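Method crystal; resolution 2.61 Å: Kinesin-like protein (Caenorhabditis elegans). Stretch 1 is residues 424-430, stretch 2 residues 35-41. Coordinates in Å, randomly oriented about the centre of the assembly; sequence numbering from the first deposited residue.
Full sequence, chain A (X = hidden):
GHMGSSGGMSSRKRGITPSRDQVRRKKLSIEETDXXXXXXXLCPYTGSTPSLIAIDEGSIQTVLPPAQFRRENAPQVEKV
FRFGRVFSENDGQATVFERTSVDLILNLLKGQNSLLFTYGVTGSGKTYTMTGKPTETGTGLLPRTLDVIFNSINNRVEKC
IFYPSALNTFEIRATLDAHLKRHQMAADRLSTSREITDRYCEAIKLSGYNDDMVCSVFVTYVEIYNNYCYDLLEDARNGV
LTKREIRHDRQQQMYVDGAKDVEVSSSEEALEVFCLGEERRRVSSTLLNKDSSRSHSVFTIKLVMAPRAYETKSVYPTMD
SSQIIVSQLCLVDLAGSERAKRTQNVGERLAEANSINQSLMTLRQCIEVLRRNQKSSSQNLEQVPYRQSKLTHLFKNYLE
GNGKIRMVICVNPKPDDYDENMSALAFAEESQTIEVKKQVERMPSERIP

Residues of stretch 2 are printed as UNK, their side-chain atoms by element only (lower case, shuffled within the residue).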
# COMPACT_ATOMS: atom_id res chain seq x y z
N ALA A 424 1.66 19.65 1.96
CA ALA A 424 1.48 18.32 2.54
C ALA A 424 0.41 18.34 3.62
O ALA A 424 -0.34 17.37 3.77
CB ALA A 424 2.80 17.80 3.09
N LEU A 425 0.34 19.42 4.39
CA LEU A 425 -0.67 19.54 5.43
C LEU A 425 -2.03 19.96 4.89
O LEU A 425 -3.00 19.95 5.64
CB LEU A 425 -0.21 20.54 6.50
CG LEU A 425 1.07 20.20 7.29
CD1 LEU A 425 1.49 21.37 8.15
CD2 LEU A 425 0.90 18.96 8.13
N ALA A 426 -2.11 20.34 3.61
CA ALA A 426 -3.40 20.63 3.00
C ALA A 426 -4.29 19.40 2.90
O ALA A 426 -5.51 19.54 2.72
CB ALA A 426 -3.20 21.24 1.61
N PHE A 427 -3.72 18.20 3.01
CA PHE A 427 -4.50 16.97 3.07
C PHE A 427 -5.27 16.82 4.38
O PHE A 427 -5.95 15.81 4.56
CB PHE A 427 -3.59 15.76 2.87
CG PHE A 427 -3.26 15.47 1.44
CD1 PHE A 427 -4.17 14.83 0.61
CD2 PHE A 427 -2.03 15.82 0.91
CE1 PHE A 427 -3.86 14.55 -0.70
CE2 PHE A 427 -1.72 15.55 -0.41
CZ PHE A 427 -2.63 14.91 -1.22
N ALA A 428 -5.16 17.80 5.28
CA ALA A 428 -5.74 17.69 6.61
C ALA A 428 -7.26 17.60 6.53
O ALA A 428 -7.90 18.16 5.64
CB ALA A 428 -5.32 18.87 7.48
N GLU A 429 -7.83 16.85 7.48
CA GLU A 429 -9.27 16.67 7.54
C GLU A 429 -9.99 18.01 7.64
O GLU A 429 -11.04 18.21 7.02
CB GLU A 429 -9.62 15.75 8.71
CG GLU A 429 -8.63 14.57 8.79
CD GLU A 429 -9.16 13.34 9.52
OE1 GLU A 429 -8.42 12.34 9.55
OE2 GLU A 429 -10.26 13.38 10.10
N GLU A 430 -9.42 18.95 8.39
CA GLU A 430 -9.92 20.32 8.45
C GLU A 430 -8.79 21.26 8.85
O GLU A 430 -7.77 20.82 9.39
CB GLU A 430 -11.10 20.42 9.42
CG GLU A 430 -10.76 20.07 10.85
CD GLU A 430 -11.64 20.79 11.86
OE1 GLU A 430 -11.80 22.02 11.73
OE2 GLU A 430 -12.16 20.12 12.77
N UNK A 35 -14.43 5.83 7.40
CA UNK A 35 -14.14 6.85 6.40
C UNK A 35 -12.63 6.95 6.20
O UNK A 35 -11.84 6.26 6.85
c UNK A 35 -14.74 8.18 6.83
o UNK A 35 -16.13 8.05 7.08
N UNK A 36 -12.21 7.83 5.29
CA UNK A 36 -10.79 8.04 5.11
C UNK A 36 -10.24 8.77 6.33
O UNK A 36 -10.87 9.69 6.87
c UNK A 36 -11.29 10.11 3.76
c UNK A 36 -8.59 9.81 2.43
c UNK A 36 -8.99 9.09 3.69
c UNK A 36 -10.50 8.82 3.81
N UNK A 37 -9.07 8.33 6.79
CA UNK A 37 -8.36 9.01 7.87
C UNK A 37 -7.02 9.48 7.35
O UNK A 37 -6.36 8.79 6.57
c UNK A 37 -7.23 7.90 11.44
c UNK A 37 -7.66 8.83 10.31
c UNK A 37 -8.17 8.09 9.08
o UNK A 37 -7.34 8.31 12.61
o UNK A 37 -6.81 6.75 11.15
N UNK A 38 -6.62 10.68 7.77
CA UNK A 38 -5.32 11.24 7.44
C UNK A 38 -4.57 11.46 8.75
O UNK A 38 -5.07 12.14 9.65
c UNK A 38 -6.23 12.31 5.38
c UNK A 38 -4.05 13.08 6.32
c UNK A 38 -5.43 12.54 6.65
N UNK A 39 -3.37 10.89 8.85
CA UNK A 39 -2.52 11.08 10.01
C UNK A 39 -1.20 11.68 9.54
O UNK A 39 -0.85 11.63 8.35
c UNK A 39 -1.33 8.85 10.03
c UNK A 39 -3.58 9.08 11.13
c UNK A 39 -2.26 9.77 10.80
N UNK A 40 -0.48 12.27 10.48
CA UNK A 40 0.74 13.00 10.17
C UNK A 40 1.85 12.54 11.11
O UNK A 40 1.61 12.27 12.29
s UNK A 40 1.93 15.54 9.92
c UNK A 40 0.50 14.51 10.30
N UNK A 41 3.07 12.43 10.57
CA UNK A 41 4.21 11.94 11.34
C UNK A 41 5.39 12.88 11.15
O UNK A 41 5.87 13.06 10.02
n UNK A 41 7.74 6.28 10.90
n UNK A 41 8.46 6.35 13.07
c UNK A 41 7.77 6.89 12.07
c UNK A 41 5.80 10.02 11.73
c UNK A 41 4.61 10.52 10.93
c UNK A 41 6.32 8.69 11.23
n UNK A 41 7.11 8.03 12.26

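Position 35 carries two side-chain atoms, a carbon and then an oxygen, and neither comes near stretch 1. A single hydroxyl on one carbon identifies serine, S35. Partly exposed and lying before the strand begins, it can keep its small polar group at no cost to the contact.

Position 36 has four side-chain carbons, forked at the first, with one arm two carbons long. This is isoleucine, I36. CG1 of I36 comes no closer than 6.7 Å to OE1 of E429, so the side chain does not touch stretch 1, and its hydrocarbon suits a buried site.

Position 37, where the strand starts, shows three carbons in a row, the third carrying two oxygens: a carboxylate on a two-methylene stem, hence glutamate, E37. CB points away from stretch 1, and both carboxylate oxygens are hydrogen-bonded elsewhere in the structure. What stretch 1 meets is the stem, with OE1 of E429 3.7 Å from CG of E37.

At position 38 one carbon carries two others, three in all, and CB points toward stretch 1. The carbons pack against the backbone and CB of F427. Such a short fork is valine, V38. Its CG2 lies 3.6 Å from O of F427, and its CG1 lies 4.4 Å from CB of F427. A compact apolar side chain suits this buried place, while its backbone remains free to serve a polar partner.

Position 39 repeats the three-carbon fork, but CB points away and nothing touches stretch 1. It is a second valine, V39, buried on the other side of the strand.

Position 40 has one carbon followed by a sulfur, and CB again points toward stretch 1. The sulfur marks cysteine, C40. Its SG sits 4.0 Å from CD2 of L425, an apolar contact suited to a small, weakly polar group in a buried setting.

Position 41 has three carbons, a nitrogen, and a carbon bearing two more nitrogens. This guanidinium is arginine, R41. It is out of reach of stretch 1; although the residue is buried, NH1 and NH2 are hydrogen-bonded elsewhere in the structure.

The contact thus follows the alternation of a strand: V38 and C40 face stretch 1, whereas E37 and V39 turn away. Apolar packing by L425 and F427 is joined by one hydrogen bond, from N of V38 to OE1 of E429, 3.0 Å long and nearly straight at 177°. The side chain of E429 starts sideways, but its end comes nearer, bringing the carboxylate to the strand's backbone.

Stretch 2 (35-41) SIEVVCR
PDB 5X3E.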